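Legionella ubiquitin-specific protease A domain-containing protein (Legionella pneumophila subsp. pneumophila, PDB 5DGG) is of unknown function but has a central domain, described here, of the Legionella ubiquitin-specific protease A family in peptidase clan CA, consistent with action on ubiquitin or related proteins. Local coordinates at residues A[21-31]-A[51-61]; A[37-48]-A[103-111]. One frame throughout, in Å; residues are numbered along the deposited sequence. Where two conformers were deposited one is given.

Contact 1 (A[21-31]-A[51-61]); sequences RIVVMAVLNRY and EVHYIMIPVGP
The carbonyl oxygen of Arg21 takes two backbone N-H groups at once. His53 N reaches Arg21 O at 2.8 Å on a lone pair in the carbonyl plane, while Tyr54 N, 3.0 Å from the same Arg21 O, lies nearly in line with the C=O bond. The guanidinium of Arg21 lies flat on the His53 imidazole, planes 20° apart and centres 4.5 Å from each other. The Arg21 chain, bent at chi3 (-57°), brings NH2 over the ring near CG. NH1 approaches CE2 of Tyr54, whose ring stands almost perpendicular to the guanidinium, and NE donates to a water that is in turn weakly bound to Glu51 O.

From here the strands run parallel, as the two strands of a beta-alpha-beta unit whose crossover is helix 33-47. Val23 bonds through both its N and its O, to Tyr54 O and Met56 N, and Met25 N donates to Met56 O. The pattern then breaks at Pro58, which has no N-H to offer: Met25 O meets Pro58 CD at 3.2 Å instead. One extra residue in 25-27 shifts the register before Leu28 N resumes bonding, to Pro58 O.

Ile22, Val24, Tyr54 and Met56 share one face of the sheet, where Val24 CG2 touches Met56 SD at 4.0 Å. Val23, Ile55, Leu28 and Val59 face the other way; in the loop, Met25 CG packs against Ile55 CG2 at 3.7 Å and Ile57 CG1. At the far end, Asn29 OD1 closes an Asx turn onto Tyr31 N, and the edge of the Tyr31 ring meets CD of Pro61, which follows a cis peptide.

Contact 2 (A[37-48]-A[103-111]); sequences NAIIETLASDVF and DLLNQCGVP
Cys108 lodges its sulfur against Leu43, with SG 3.6 Å from Leu43 CD2. Its chi1 of -65° sets SG beside the backbone N, while Cys108 CB faces Ala44 CB at 3.9 Å; with so small a side chain, Ala44 CA and Cys108 CA lie 4.7 Å apart, the nearest CA pair. The helical segments cross at -69°, helix 33-47 passing over the C-terminal end of helix 98-108. Ile40 folds its CD1 back (chi2 -55°) into the angle between Leu104 and Gln107, tightly against Leu104 CD1 at 3.4 Å and close to Gln107 CB at 3.5 Å. Leu43 holds CG opposite its backbone nitrogen and CD2 extended beyond it, which carries that methyl onto Leu104 CG as well as the sulfur.

Val47 CG1 sits over the centre of the Phe48 ring and also packs on Val110 CG2, 3.8 Å away. That ring's edge meets the last turn of the other helix: Cys108 O lies near the ring plane, 3.2 Å from Phe48 CE2. A Schellman motif at Gly109 (positive phi) ends this helix. The join thus rests on van der Waals packing of aliphatic groups and a thiol, plus an aromatic C-H facing a carbonyl oxygen, and probably depends mainly on shape and burial.

In the fold
Contact 1 and contact 2, centres about 11 Å apart, are linked by helix 33-47, which connects the two strands of contact 1 and supplies residues 37-48 of contact 2. The helix lies on the Leu28 and Ile55 face of the sheet: Leu28 CD2 meets Ile39 CD1 at 3.5 Å, and Val23 CG1 lies 3.5 Å from Asp46 OD2. Lys71 ties the two further, hydrogen-bonding Asp46 O and Val47 O and, weakly, Val52 O. Helix 132-146 covers the Ile22 and Met56 face instead, while Leu105 and Val110 pack on strand 115-120, the opposite outermost strand. Contact 2 therefore joins helices layered over one side of the central sheet.

Contact 1 (A[21-31]-A[51-61])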
loop_
_atom_site.group_PDB
_atom_site.type_symbol
_atom_site.label_atom_id
_atom_site.label_comp_id
_atom_site.label_asym_id
_atom_site.label_seq_id
_atom_site.Cartn_x
_atom_site.Cartn_y
_atom_site.Cartn_z
ATOM N N ARG A 21 -8.029 4.599 -13.511
ATOM C CA ARG A 21 -7.294 5.745 -12.942
ATOM C C ARG A 21 -6.511 5.402 -11.647
ATOM O O ARG A 21 -5.873 6.253 -11.056
ATOM C CB ARG A 21 -8.261 6.895 -12.722
ATOM C CG ARG A 21 -9.412 6.612 -11.790
ATOM C CD ARG A 21 -10.611 7.534 -12.130
ATOM N NE ARG A 21 -10.238 8.945 -12.075
ATOM C CZ ARG A 21 -10.394 9.757 -11.011
ATOM N NH1 ARG A 21 -10.988 9.354 -9.887
ATOM N NH2 ARG A 21 -9.990 11.011 -11.093
ATOM N N ILE A 22 -6.573 4.160 -11.213
ATOM C CA ILE A 22 -5.857 3.713 -10.025
ATOM C C ILE A 22 -4.741 2.793 -10.448
ATOM O O ILE A 22 -4.996 1.708 -11.057
ATOM C CB ILE A 22 -6.773 2.955 -9.049
ATOM C CG1 ILE A 22 -7.950 3.818 -8.616
ATOM C CG2 ILE A 22 -5.996 2.444 -7.825
ATOM C CD1 ILE A 22 -9.114 3.054 -8.024
ATOM N N VAL A 23 -3.514 3.180 -10.150
ATOM C CA VAL A 23 -2.387 2.284 -10.365
ATOM C C VAL A 23 -1.924 1.661 -9.071
ATOM O O VAL A 23 -1.760 2.357 -8.079
ATOM C CB VAL A 23 -1.223 3.022 -11.004
ATOM C CG1 VAL A 23 0.060 2.185 -11.046
ATOM C CG2 VAL A 23 -1.629 3.493 -12.395
ATOM N N VAL A 24 -1.638 0.355 -9.100
ATOM C CA VAL A 24 -1.059 -0.325 -7.984
ATOM C C VAL A 24 0.293 -0.818 -8.466
ATOM O O VAL A 24 0.388 -1.655 -9.372
ATOM C CB VAL A 24 -1.939 -1.490 -7.453
ATOM C CG1 VAL A 24 -1.277 -2.149 -6.218
ATOM C CG2 VAL A 24 -3.335 -1.000 -7.148
ATOM N N MET A 25 1.346 -0.256 -7.907
ATOM C CA MET A 25 2.700 -0.637 -8.298
ATOM C C MET A 25 3.131 -1.927 -7.620
ATOM O O MET A 25 2.567 -2.323 -6.613
ATOM C CB MET A 25 3.701 0.416 -7.898
ATOM C CG MET A 25 3.212 1.802 -8.115
ATOM S SD MET A 25 4.461 2.906 -8.687
ATOM C CE MET A 25 4.190 2.334 -10.365
ATOM N N ALA A 26 4.171 -2.533 -8.198
ATOM C CA ALA A 26 4.798 -3.704 -7.614
ATOM C C ALA A 26 5.472 -3.358 -6.311
ATOM O O ALA A 26 5.818 -2.195 -6.017
ATOM C CB ALA A 26 5.815 -4.313 -8.559
ATOM N N VAL A 27 5.741 -4.407 -5.572
ATOM C CA VAL A 27 6.425 -4.256 -4.296
ATOM C C VAL A 27 7.768 -3.523 -4.401
ATOM O O VAL A 27 8.570 -3.732 -5.324
ATOM C CB VAL A 27 6.635 -5.594 -3.572
ATOM C CG1 VAL A 27 5.295 -6.221 -3.226
ATOM C CG2 VAL A 27 7.504 -6.530 -4.391
ATOM N N LEU A 28 7.994 -2.632 -3.446
ATOM C CA LEU A 28 9.249 -1.906 -3.355
ATOM C C LEU A 28 9.999 -2.409 -2.130
ATOM O O LEU A 28 9.403 -2.621 -1.087
ATOM C CB LEU A 28 9.028 -0.420 -3.165
ATOM C CG LEU A 28 9.008 0.508 -4.300
ATOM C CD1 LEU A 28 9.001 1.922 -3.722
ATOM C CD2 LEU A 28 10.216 0.243 -5.209
ATOM N N ASN A 29 11.307 -2.580 -2.263
ATOM C CA ASN A 29 12.158 -2.942 -1.150
ATOM C C ASN A 29 12.951 -1.709 -0.734
ATOM O O ASN A 29 13.894 -1.294 -1.429
ATOM C CB ASN A 29 13.121 -4.028 -1.641
ATOM C CG ASN A 29 14.004 -4.521 -0.575
ATOM O OD1 ASN A 29 14.532 -3.770 0.252
ATOM N ND2 ASN A 29 14.133 -5.833 -0.534
ATOM N N ARG A 30 12.644 -1.159 0.425
ATOM C CA ARG A 30 13.236 0.125 0.829
ATOM C C ARG A 30 14.694 0.038 1.179
ATOM O O ARG A 30 15.363 1.062 1.225
ATOM C CB ARG A 30 12.487 0.766 1.998
ATOM C CG ARG A 30 12.558 0.033 3.290
ATOM C CD ARG A 30 11.591 0.636 4.343
ATOM N NE ARG A 30 12.358 1.581 5.148
ATOM C CZ ARG A 30 12.733 1.384 6.402
ATOM N NH1 ARG A 30 12.322 0.311 7.087
ATOM N NH2 ARG A 30 13.491 2.299 6.992
ATOM N N TYR A 31 15.216 -1.171 1.394
ATOM C CA TYR A 31 16.672 -1.343 1.657
ATOM C C TYR A 31 17.555 -1.441 0.432
ATOM O O TYR A 31 18.751 -1.141 0.495
ATOM C CB TYR A 31 16.892 -2.563 2.505
ATOM C CG TYR A 31 16.254 -2.348 3.832
ATOM C CD1 TYR A 31 16.787 -1.435 4.706
ATOM C CD2 TYR A 31 15.150 -3.022 4.192
ATOM C CE1 TYR A 31 16.193 -1.195 5.926
ATOM C CE2 TYR A 31 14.541 -2.791 5.408
ATOM C CZ TYR A 31 15.070 -1.856 6.257
ATOM O OH TYR A 31 14.528 -1.600 7.500
ATOM N N GLU A 51 -4.416 10.519 -17.034
ATOM C CA GLU A 51 -5.428 9.478 -16.840
ATOM C C GLU A 51 -5.330 8.745 -15.465
ATOM O O GLU A 51 -6.275 8.071 -15.063
ATOM C CB GLU A 51 -5.344 8.439 -17.959
ATOM C CG GLU A 51 -5.479 8.995 -19.389
ATOM C CD GLU A 51 -4.245 8.739 -20.264
ATOM O OE1 GLU A 51 -3.518 7.725 -20.052
ATOM O OE2 GLU A 51 -4.006 9.558 -21.183
ATOM N N VAL A 52 -4.174 8.853 -14.816
ATOM C CA VAL A 52 -3.902 8.250 -13.516
ATOM C C VAL A 52 -4.184 9.276 -12.447
ATOM O O VAL A 52 -3.694 10.412 -12.515
ATOM C CB VAL A 52 -2.420 7.852 -13.410
ATOM C CG1 VAL A 52 -2.083 7.411 -11.985
ATOM C CG2 VAL A 52 -2.116 6.774 -14.415
ATOM N N HIS A 53 -4.998 8.893 -11.467
ATOM C CA HIS A 53 -5.291 9.779 -10.372
ATOM C C HIS A 53 -4.793 9.276 -9.009
ATOM O O HIS A 53 -4.569 10.072 -8.105
ATOM C CB HIS A 53 -6.772 10.016 -10.275
ATOM C CG HIS A 53 -7.079 11.153 -9.389
ATOM N ND1 HIS A 53 -6.979 12.461 -9.807
ATOM C CD2 HIS A 53 -7.356 11.196 -8.069
ATOM C CE1 HIS A 53 -7.268 13.261 -8.793
ATOM N NE2 HIS A 53 -7.476 12.513 -7.723
ATOM N N TYR A 54 -4.646 7.966 -8.864
ATOM C CA TYR A 54 -4.182 7.373 -7.623
ATOM C C TYR A 54 -3.065 6.371 -7.914
ATOM O O TYR A 54 -3.113 5.654 -8.901
ATOM C CB TYR A 54 -5.282 6.643 -6.911
ATOM C CG TYR A 54 -6.483 7.444 -6.633
ATOM C CD1 TYR A 54 -6.530 8.221 -5.507
ATOM C CD2 TYR A 54 -7.611 7.392 -7.458
ATOM C CE1 TYR A 54 -7.615 8.988 -5.208
ATOM C CE2 TYR A 54 -8.738 8.188 -7.167
ATOM C CZ TYR A 54 -8.724 8.947 -6.005
ATOM O OH TYR A 54 -9.765 9.778 -5.576
ATOM N N ILE A 55 -2.051 6.340 -7.042
ATOM C CA ILE A 55 -0.929 5.394 -7.143
ATOM C C ILE A 55 -0.709 4.779 -5.766
ATOM O O ILE A 55 -0.517 5.517 -4.827
ATOM C CB ILE A 55 0.358 6.084 -7.621
ATOM C CG1 ILE A 55 0.140 6.787 -8.958
ATOM C CG2 ILE A 55 1.423 5.027 -7.778
ATOM C CD1 ILE A 55 1.248 7.673 -9.486
ATOM N N MET A 56 -0.791 3.449 -5.658
ATOM C CA MET A 56 -0.507 2.717 -4.438
ATOM C C MET A 56 0.834 1.980 -4.527
ATOM O O MET A 56 1.173 1.366 -5.549
ATOM C CB MET A 56 -1.550 1.655 -4.152
ATOM C CG MET A 56 -2.994 2.026 -4.356
ATOM S SD MET A 56 -3.915 0.688 -3.559
ATOM C CE MET A 56 -5.505 1.343 -3.851
ATOM N N ILE A 57 1.557 1.932 -3.443
ATOM C CA ILE A 57 2.813 1.144 -3.418
ATOM C C ILE A 57 2.910 0.351 -2.154
ATOM O O ILE A 57 2.879 0.922 -1.075
ATOM C CB ILE A 57 4.097 2.040 -3.525
ATOM C CG1 ILE A 57 3.937 3.129 -4.579
ATOM C CG2 ILE A 57 5.311 1.141 -3.830
ATOM C CD1 ILE A 57 5.162 4.027 -4.776
ATOM N N PRO A 58 3.035 -0.986 -2.245
ATOM C CA PRO A 58 3.365 -1.697 -1.041
ATOM C C PRO A 58 4.858 -1.672 -0.767
ATOM O O PRO A 58 5.639 -2.012 -1.633
ATOM C CB PRO A 58 2.859 -3.109 -1.314
ATOM C CG PRO A 58 2.888 -3.232 -2.835
ATOM C CD PRO A 58 3.002 -1.871 -3.426
ATOM N N VAL A 59 5.261 -1.250 0.416
ATOM C CA VAL A 59 6.687 -1.039 0.692
ATOM C C VAL A 59 7.147 -1.951 1.819
ATOM O O VAL A 59 6.638 -1.900 2.938
ATOM C CB VAL A 59 6.998 0.407 1.056
ATOM C CG1 VAL A 59 8.479 0.610 1.329
ATOM C CG2 VAL A 59 6.544 1.335 -0.051
ATOM N N GLY A 60 8.109 -2.793 1.498
ATOM C CA GLY A 60 8.699 -3.668 2.476
ATOM C C GLY A 60 10.205 -3.611 2.443
ATOM O O GLY A 60 10.769 -2.595 2.149
ATOM N N PRO A 61 10.864 -4.731 2.768
ATOM C CA PRO A 61 10.220 -5.993 3.093
ATOM C C PRO A 61 10.101 -6.087 4.584
ATOM O O PRO A 61 10.412 -5.124 5.298
ATOM C CB PRO A 61 11.219 -7.006 2.548
ATOM C CG PRO A 61 12.519 -6.382 2.907
ATOM C CD PRO A 61 12.328 -4.876 2.832
HETATM O O HOH W 1 -8.676 10.235 -13.984
#

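Contact 2 (A[37-48]-A[103-111])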
loop_
_atom_site.group_PDB
_atom_site.type_symbol
_atom_site.label_atom_id
_atom_site.label_comp_id
_atom_site.label_asym_id
_atom_site.label_seq_id
_atom_site.Cartn_x
_atom_site.Cartn_y
_atom_site.Cartn_z
ATOM N N ASN A 37 15.538 2.708 -7.696
ATOM C CA ASN A 37 16.085 3.134 -8.982
ATOM C C ASN A 37 15.337 2.570 -10.162
ATOM O O ASN A 37 15.061 3.284 -11.102
ATOM C CB ASN A 37 17.559 2.782 -9.108
ATOM C CG ASN A 37 18.403 3.496 -8.078
ATOM O OD1 ASN A 37 17.930 4.421 -7.398
ATOM N ND2 ASN A 37 19.641 3.065 -7.933
ATOM N N ALA A 38 14.980 1.310 -10.084
ATOM C CA ALA A 38 14.325 0.644 -11.184
ATOM C C ALA A 38 12.928 1.148 -11.479
ATOM O O ALA A 38 12.456 0.955 -12.592
ATOM C CB ALA A 38 14.245 -0.844 -10.907
ATOM N N ILE A 39 12.236 1.730 -10.505
ATOM C CA ILE A 39 10.857 2.136 -10.765
ATOM C C ILE A 39 10.636 3.612 -11.034
ATOM O O ILE A 39 9.491 4.006 -11.264
ATOM C CB ILE A 39 9.885 1.741 -9.646
ATOM C CG1 ILE A 39 10.134 2.542 -8.372
ATOM C CG2 ILE A 39 9.907 0.230 -9.460
ATOM C CD1 ILE A 39 8.881 2.552 -7.524
ATOM N N ILE A 40 11.692 4.422 -10.982
ATOM C CA ILE A 40 11.533 5.873 -11.144
ATOM C C ILE A 40 10.784 6.152 -12.441
ATOM O O ILE A 40 9.880 6.986 -12.466
ATOM C CB ILE A 40 12.879 6.633 -11.189
ATOM C CG1 ILE A 40 13.624 6.521 -9.888
ATOM C CG2 ILE A 40 12.688 8.125 -11.500
ATOM C CD1 ILE A 40 12.858 6.960 -8.691
ATOM N N GLU A 41 11.124 5.435 -13.513
ATOM C CA GLU A 41 10.581 5.798 -14.811
ATOM C C GLU A 41 9.097 5.444 -14.905
ATOM O O GLU A 41 8.272 6.230 -15.407
ATOM C CB GLU A 41 11.428 5.217 -15.942
ATOM C CG GLU A 41 12.731 6.033 -16.127
ATOM C CD GLU A 41 13.531 5.656 -17.355
ATOM O OE1 GLU A 41 14.147 4.590 -17.299
ATOM O OE2 GLU A 41 13.583 6.425 -18.361
ATOM N N THR A 42 8.761 4.290 -14.379
ATOM C CA THR A 42 7.363 3.876 -14.319
ATOM C C THR A 42 6.565 4.784 -13.380
ATOM O O THR A 42 5.478 5.240 -13.736
ATOM C CB THR A 42 7.186 2.384 -13.974
ATOM O OG1 THR A 42 5.799 2.052 -14.018
ATOM C CG2 THR A 42 7.696 2.042 -12.592
ATOM N N LEU A 43 7.117 5.112 -12.238
ATOM C CA LEU A 43 6.382 5.925 -11.291
ATOM C C LEU A 43 6.263 7.375 -11.842
ATOM O O LEU A 43 5.186 8.000 -11.776
ATOM C CB LEU A 43 7.050 5.832 -9.908
ATOM C CG LEU A 43 6.550 6.795 -8.841
ATOM C CD1 LEU A 43 5.129 6.477 -8.451
ATOM C CD2 LEU A 43 7.458 6.750 -7.618
ATOM N N ALA A 44 7.320 7.881 -12.476
ATOM C CA ALA A 44 7.270 9.234 -13.036
ATOM C C ALA A 44 6.236 9.273 -14.161
ATOM O O ALA A 44 5.384 10.178 -14.234
ATOM C CB ALA A 44 8.631 9.652 -13.546
ATOM N N SER A 45 6.243 8.249 -15.000
ATOM C CA SER A 45 5.270 8.208 -16.063
ATOM C C SER A 45 3.819 8.294 -15.549
ATOM O O SER A 45 3.002 9.003 -16.112
ATOM C CB SER A 45 5.451 6.963 -16.891
ATOM O OG SER A 45 4.379 6.917 -17.776
ATOM N N ASP A 46 3.516 7.571 -14.479
ATOM C CA ASP A 46 2.187 7.573 -13.859
ATOM C C ASP A 46 1.903 8.887 -13.126
ATOM O O ASP A 46 0.807 9.432 -13.237
ATOM C CB ASP A 46 2.088 6.413 -12.877
ATOM C CG ASP A 46 2.060 5.065 -13.566
ATOM O OD1 ASP A 46 1.699 4.988 -14.763
ATOM O OD2 ASP A 46 2.372 4.089 -12.885
ATOM N N VAL A 47 2.894 9.414 -12.412
ATOM C CA VAL A 47 2.750 10.690 -11.751
ATOM C C VAL A 47 2.297 11.764 -12.712
ATOM O O VAL A 47 1.445 12.554 -12.363
ATOM C CB VAL A 47 4.016 11.090 -11.004
ATOM C CG1 VAL A 47 4.027 12.569 -10.673
ATOM C CG2 VAL A 47 4.094 10.262 -9.733
ATOM N N PHE A 48 2.849 11.756 -13.919
ATOM C CA PHE A 48 2.610 12.809 -14.866
ATOM C C PHE A 48 1.620 12.414 -15.943
ATOM O O PHE A 48 1.447 13.144 -16.934
ATOM C CB PHE A 48 3.950 13.340 -15.444
ATOM C CG PHE A 48 4.782 14.048 -14.431
ATOM C CD1 PHE A 48 4.384 15.269 -13.930
ATOM C CD2 PHE A 48 5.959 13.466 -13.924
ATOM C CE1 PHE A 48 5.135 15.889 -12.982
ATOM C CE2 PHE A 48 6.709 14.097 -12.958
ATOM C CZ PHE A 48 6.308 15.329 -12.505
ATOM N N ASP A 103 12.062 11.403 -1.326
ATOM C CA ASP A 103 13.195 11.260 -2.254
ATOM C C ASP A 103 12.806 10.537 -3.526
ATOM O O ASP A 103 13.239 10.907 -4.602
ATOM C CB ASP A 103 14.369 10.580 -1.584
ATOM C CG ASP A 103 15.023 11.457 -0.555
ATOM O OD1 ASP A 103 14.371 12.394 -0.041
ATOM O OD2 ASP A 103 16.200 11.201 -0.211
ATOM N N LEU A 104 11.941 9.547 -3.423
ATOM C CA LEU A 104 11.423 8.860 -4.598
ATOM C C LEU A 104 10.643 9.811 -5.476
ATOM O O LEU A 104 10.863 9.888 -6.696
ATOM C CB LEU A 104 10.560 7.720 -4.127
ATOM C CG LEU A 104 9.935 6.711 -5.052
ATOM C CD1 LEU A 104 10.957 6.196 -6.034
ATOM C CD2 LEU A 104 9.438 5.604 -4.167
ATOM N N LEU A 105 9.735 10.563 -4.870
ATOM C CA LEU A 105 9.021 11.576 -5.608
ATOM C C LEU A 105 9.976 12.663 -6.196
ATOM O O LEU A 105 9.823 13.057 -7.360
ATOM C CB LEU A 105 7.925 12.183 -4.764
ATOM C CG LEU A 105 6.771 11.192 -4.516
ATOM C CD1 LEU A 105 5.812 11.821 -3.549
ATOM C CD2 LEU A 105 6.014 10.809 -5.777
ATOM N N ASN A 106 10.929 13.152 -5.427
ATOM C CA ASN A 106 11.890 14.088 -6.000
ATOM C C ASN A 106 12.640 13.503 -7.194
ATOM O O ASN A 106 12.806 14.177 -8.188
ATOM C CB ASN A 106 12.871 14.622 -4.972
ATOM C CG ASN A 106 13.601 15.842 -5.481
ATOM O OD1 ASN A 106 13.033 16.937 -5.531
ATOM N ND2 ASN A 106 14.849 15.659 -5.903
ATOM N N GLN A 107 13.043 12.238 -7.128
ATOM C CA GLN A 107 13.628 11.602 -8.303
ATOM C C GLN A 107 12.691 11.657 -9.508
ATOM O O GLN A 107 13.155 11.903 -10.623
ATOM C CB GLN A 107 13.996 10.157 -8.031
ATOM C CG GLN A 107 15.007 9.994 -6.932
ATOM C CD GLN A 107 16.228 9.259 -7.398
ATOM O OE1 GLN A 107 16.945 9.726 -8.301
ATOM N NE2 GLN A 107 16.483 8.095 -6.791
ATOM N N CYS A 108 11.382 11.416 -9.304
ATOM C CA CYS A 108 10.408 11.474 -10.399
ATOM C C CYS A 108 10.204 12.871 -10.964
ATOM O O CYS A 108 9.596 13.030 -12.011
ATOM C CB CYS A 108 9.046 10.958 -9.929
ATOM S SG CYS A 108 9.173 9.246 -9.541
ATOM N N GLY A 109 10.660 13.874 -10.233
ATOM C CA GLY A 109 10.585 15.248 -10.658
ATOM C C GLY A 109 9.581 16.054 -9.873
ATOM O O GLY A 109 9.225 17.146 -10.303
ATOM N N VAL A 110 9.091 15.527 -8.735
ATOM C CA VAL A 110 8.148 16.281 -7.911
ATOM C C VAL A 110 8.869 16.931 -6.733
ATOM O O VAL A 110 9.407 16.215 -5.875
ATOM C CB VAL A 110 7.045 15.354 -7.358
ATOM C CG1 VAL A 110 6.132 16.119 -6.417
ATOM C CG2 VAL A 110 6.256 14.743 -8.528
ATOM N N PRO A 111 8.872 18.269 -6.652
ATOM C CA PRO A 111 9.498 18.846 -5.442
ATOM C C PRO A 111 8.700 18.601 -4.137
ATOM O O PRO A 111 7.458 18.480 -4.146
ATOM C CB PRO A 111 9.556 20.340 -5.748
ATOM C CG PRO A 111 8.465 20.551 -6.729
ATOM C CD PRO A 111 8.415 19.308 -7.584
#